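Long-range contacts in uroporphyrinogen-III synthetase (Pseudomonas syringae pv. tomato, PDB 3RE1), which probably catalyses the cyclisation of the linear tetrapyrrole hydroxymethylbilane to uroporphyrinogen III, releasing water, in porphyrin biosynthesis: residues S42-L46 against P178-P182; P96-V100 against L127-L133. All coordinates share one frame. Residue numbers count along the deposited sequence, not the author numbering.

Contact 1. Residues S42-L46 against P178-P182; sequences SLPLL and PQHAP
S42-L46, irregular once strand 39-42 ends at S42 and kinked at L45, passes across P178-P182 without hydrogen bonds; CA atoms come nearest at L45 and P178, 5.9 Å apart. P178 (phi -41°, psi 148°) turns its ring toward S42-L46: its CD lies 3.0 Å from the O of L45 and 3.9 Å from the N of L46, while its CG is 3.6 Å from the O of P44. A proline suits this place: its compact apolar ring, without an N-H, packs on backbone hydrogen-bonded at L45 to T20. H180 (phi -120°, psi 140°, chi1 m) sends its imidazole in, so that CD1 of L43 (chi1 t, chi2 p) lies over one ring face, 3.5 Å from the centroid, a CH-pi contact. Its NE2 lies 4.0 Å from CG of P44, and CD2 of L45 sits at the ring edge. Such loop packing belongs to the hinge region of the bilobal uroporphyrinogen-III synthase fold, where both linker strands meet the domain with the five-stranded parallel sheet.

Contact 2. Residues P96-V100 against L127-L133; sequences PWFSV and LLDHPRL
F98, with chi1 m, lays its phenyl ring beneath L133, whose CD1 stands over one face, 3.7 Å from the centroid, as a CH-pi contact. This is alpha/beta packing: strand 97-99, an inner strand of the mixed sheet, is covered by the start of helix 131-137, part of the beta-alpha-beta crossover from strand 115-116 to strand 143-148. The segments run in opposite senses, with CA atoms 7.6 Å apart at P96 and L133 and 6.4 Å at V100 and L127. Before the helix, residues 127-130 form a type I turn closed by H130 N to L127 O (2.9 Å), and H130 takes the N-cap position. Its imidazole (chi1 t) receives the edge of F98 in an offset edge-to-face pair, centroids 5.8 Å apart and planes at 78°. A large flat residue at 98 can thus meet several neighbours: its CE2 also lies 3.6 Å from CG of R132. The aliphatic part of R132 packs while its NH2 makes a salt bridge to D114; NH1 is 3.8 Å from CG of P96. L127 (chi1 t, chi2 p) fills the other end, with CD2 4.3 Å from CG1 of V100 and CD1 3.6 Å from O of S99.

From the N terminus the chain builds strands 16-19 and 39-42 of the five-stranded parallel sheet, passes the first half of contact 1 and leaves along linker strand 47-50 for the second domain. There, contact 2 closes a short loop: 26 residues, including helix 102-110 and strand 115-116, separate its halves. The chain then adds strand 143-148 there and returns along strand 166-176, and at 178-182 contact 1 closes a loop of 131 residues, within which contact 2 is nested. Contact 1 joins the loops at the first-domain ends of the two linker strands, contact 2 a strand and helix of the other domain. Their centres lie about 36 Å apart, on opposite sides of the chain's centre.

Contact 1. Residues S42-L46 against P178-P182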
# COMPACT_ATOMS: atom_id res chain seq x y z
N SER A 42 14.87 -1.28 -10.62
CA SER A 42 14.17 -0.69 -9.54
C SER A 42 14.68 0.68 -9.18
O SER A 42 15.87 0.87 -8.96
CB SER A 42 14.20 -1.62 -8.33
OG SER A 42 13.51 -2.82 -8.65
N LEU A 43 13.75 1.63 -9.14
CA LEU A 43 14.00 2.99 -8.67
C LEU A 43 12.94 3.28 -7.57
O LEU A 43 11.85 3.77 -7.87
CB LEU A 43 13.85 3.97 -9.83
CG LEU A 43 13.84 5.45 -9.43
CD1 LEU A 43 15.23 5.86 -8.99
CD2 LEU A 43 13.42 6.30 -10.59
N PRO A 44 13.27 3.00 -6.29
CA PRO A 44 12.35 3.15 -5.17
C PRO A 44 11.85 4.58 -4.98
O PRO A 44 12.63 5.51 -4.89
CB PRO A 44 13.18 2.68 -3.98
CG PRO A 44 14.58 3.08 -4.34
CD PRO A 44 14.64 2.70 -5.82
N LEU A 45 10.52 4.72 -4.92
CA LEU A 45 9.89 6.02 -4.76
C LEU A 45 9.31 6.18 -3.37
O LEU A 45 9.15 7.31 -2.90
CB LEU A 45 8.82 6.19 -5.83
CG LEU A 45 9.28 6.10 -7.28
CD1 LEU A 45 8.12 6.44 -8.17
CD2 LEU A 45 10.42 7.06 -7.56
N LEU A 46 9.00 5.06 -2.72
CA LEU A 46 8.48 5.06 -1.35
C LEU A 46 9.38 4.35 -0.38
O LEU A 46 9.99 3.34 -0.70
CB LEU A 46 7.12 4.35 -1.29
CG LEU A 46 5.93 5.04 -1.89
CD1 LEU A 46 5.86 6.47 -1.37
CD2 LEU A 46 6.07 4.99 -3.39
N PRO A 178 12.52 8.67 -1.33
CA PRO A 178 13.96 8.52 -1.22
C PRO A 178 14.69 9.63 -1.98
O PRO A 178 14.20 10.12 -2.99
CB PRO A 178 14.20 7.16 -1.83
CG PRO A 178 12.99 6.40 -1.41
CD PRO A 178 11.88 7.37 -1.62
N GLN A 179 15.85 10.02 -1.47
CA GLN A 179 16.63 11.08 -2.10
C GLN A 179 17.27 10.62 -3.41
O GLN A 179 18.20 9.79 -3.41
CB GLN A 179 17.70 11.59 -1.12
CG GLN A 179 18.26 12.97 -1.48
CD GLN A 179 17.16 14.00 -1.80
OE1 GLN A 179 17.38 14.95 -2.59
NE2 GLN A 179 15.98 13.83 -1.18
N HIS A 180 16.75 11.16 -4.53
CA HIS A 180 17.22 10.84 -5.89
C HIS A 180 17.73 12.05 -6.65
O HIS A 180 17.13 13.14 -6.60
CB HIS A 180 16.13 10.18 -6.72
CG HIS A 180 15.84 8.77 -6.32
ND1 HIS A 180 14.62 8.17 -6.53
CD2 HIS A 180 16.61 7.85 -5.70
CE1 HIS A 180 14.65 6.94 -6.07
NE2 HIS A 180 15.85 6.71 -5.55
N ALA A 181 18.82 11.85 -7.39
CA ALA A 181 19.38 12.90 -8.23
C ALA A 181 18.35 13.29 -9.29
O ALA A 181 17.71 12.42 -9.89
CB ALA A 181 20.67 12.41 -8.88
N PRO A 182 18.17 14.60 -9.53
CA PRO A 182 17.19 15.09 -10.50
C PRO A 182 17.36 14.49 -11.88
O PRO A 182 18.49 14.29 -12.36
CB PRO A 182 17.45 16.59 -10.53
CG PRO A 182 17.88 16.89 -9.13
CD PRO A 182 18.81 15.73 -8.81

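Contact 2. Residues P96-V100 against L127-L133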
# COMPACT_ATOMS: atom_id res chain seq x y z
N PRO A 96 -11.39 -8.12 19.41
CA PRO A 96 -11.45 -8.37 17.96
C PRO A 96 -10.53 -7.45 17.19
O PRO A 96 -10.52 -6.24 17.42
CB PRO A 96 -12.91 -8.12 17.61
CG PRO A 96 -13.64 -8.38 18.89
CD PRO A 96 -12.73 -7.81 19.94
N TRP A 97 -9.73 -8.04 16.31
CA TRP A 97 -8.79 -7.33 15.46
C TRP A 97 -9.08 -7.79 14.04
O TRP A 97 -9.41 -8.96 13.82
CB TRP A 97 -7.34 -7.68 15.84
CG TRP A 97 -6.81 -6.91 17.02
CD1 TRP A 97 -7.37 -6.79 18.26
CD2 TRP A 97 -5.60 -6.14 17.06
NE1 TRP A 97 -6.60 -5.98 19.05
CE2 TRP A 97 -5.50 -5.58 18.34
CE3 TRP A 97 -4.60 -5.87 16.13
CZ2 TRP A 97 -4.44 -4.75 18.72
CZ3 TRP A 97 -3.53 -5.04 16.51
CH2 TRP A 97 -3.47 -4.49 17.79
N PHE A 98 -8.96 -6.88 13.08
CA PHE A 98 -9.24 -7.21 11.70
C PHE A 98 -8.21 -6.65 10.76
O PHE A 98 -7.47 -5.72 11.13
CB PHE A 98 -10.64 -6.69 11.34
CG PHE A 98 -11.71 -7.13 12.31
CD1 PHE A 98 -11.93 -6.43 13.47
CD2 PHE A 98 -12.46 -8.27 12.08
CE1 PHE A 98 -12.91 -6.83 14.38
CE2 PHE A 98 -13.46 -8.67 13.00
CZ PHE A 98 -13.67 -7.95 14.14
N SER A 99 -8.18 -7.20 9.54
CA SER A 99 -7.32 -6.72 8.44
C SER A 99 -8.04 -6.89 7.12
O SER A 99 -9.00 -7.65 7.03
CB SER A 99 -6.02 -7.52 8.39
OG SER A 99 -6.29 -8.92 8.36
N VAL A 100 -7.56 -6.20 6.09
CA VAL A 100 -8.16 -6.33 4.76
C VAL A 100 -7.69 -7.63 4.12
O VAL A 100 -8.51 -8.47 3.70
CB VAL A 100 -7.79 -5.14 3.86
CG1 VAL A 100 -8.57 -3.89 4.29
CG2 VAL A 100 -6.28 -4.87 3.94
N LEU A 127 -14.76 -5.67 4.23
CA LEU A 127 -14.44 -5.85 5.63
C LEU A 127 -15.65 -5.41 6.41
O LEU A 127 -16.02 -5.99 7.43
CB LEU A 127 -13.22 -5.01 5.99
CG LEU A 127 -12.63 -5.15 7.40
CD1 LEU A 127 -12.38 -6.60 7.72
CD2 LEU A 127 -11.35 -4.34 7.58
N LEU A 128 -16.28 -4.37 5.89
CA LEU A 128 -17.46 -3.76 6.50
C LEU A 128 -18.57 -4.76 6.71
O LEU A 128 -19.36 -4.63 7.65
CB LEU A 128 -17.96 -2.64 5.59
CG LEU A 128 -18.61 -1.44 6.26
CD1 LEU A 128 -17.56 -0.65 7.03
CD2 LEU A 128 -19.32 -0.58 5.20
N ASP A 129 -18.64 -5.76 5.84
CA ASP A 129 -19.67 -6.80 5.95
C ASP A 129 -19.26 -8.03 6.76
O ASP A 129 -20.05 -8.95 6.93
CB ASP A 129 -20.12 -7.24 4.56
CG ASP A 129 -20.94 -6.19 3.84
OD1 ASP A 129 -20.51 -5.00 3.80
OD2 ASP A 129 -22.00 -6.56 3.30
N HIS A 130 -18.03 -8.05 7.26
CA HIS A 130 -17.54 -9.19 8.00
C HIS A 130 -18.32 -9.32 9.31
O HIS A 130 -18.22 -8.46 10.17
CB HIS A 130 -16.06 -8.99 8.29
CG HIS A 130 -15.34 -10.22 8.75
ND1 HIS A 130 -13.99 -10.22 9.04
CD2 HIS A 130 -15.77 -11.49 8.94
CE1 HIS A 130 -13.62 -11.44 9.39
NE2 HIS A 130 -14.68 -12.23 9.34
N PRO A 131 -19.10 -10.40 9.47
CA PRO A 131 -19.99 -10.63 10.63
C PRO A 131 -19.27 -10.39 11.95
O PRO A 131 -19.75 -9.69 12.85
CB PRO A 131 -20.37 -12.10 10.48
CG PRO A 131 -20.39 -12.29 9.00
CD PRO A 131 -19.17 -11.54 8.53
N ARG A 132 -18.11 -10.99 12.05
CA ARG A 132 -17.27 -10.87 13.21
C ARG A 132 -17.18 -9.39 13.57
O ARG A 132 -17.35 -9.00 14.72
CB ARG A 132 -15.91 -11.44 12.85
CG ARG A 132 -15.01 -11.71 14.01
CD ARG A 132 -15.30 -13.03 14.68
NE ARG A 132 -14.28 -13.23 15.70
CZ ARG A 132 -14.12 -12.42 16.74
NH1 ARG A 132 -14.92 -11.36 16.90
NH2 ARG A 132 -13.16 -12.65 17.62
N LEU A 133 -16.93 -8.55 12.56
CA LEU A 133 -16.79 -7.12 12.75
C LEU A 133 -18.11 -6.46 13.10
O LEU A 133 -18.17 -5.61 13.98
CB LEU A 133 -16.21 -6.47 11.49
CG LEU A 133 -15.99 -4.96 11.63
CD1 LEU A 133 -15.01 -4.69 12.78
CD2 LEU A 133 -15.50 -4.35 10.32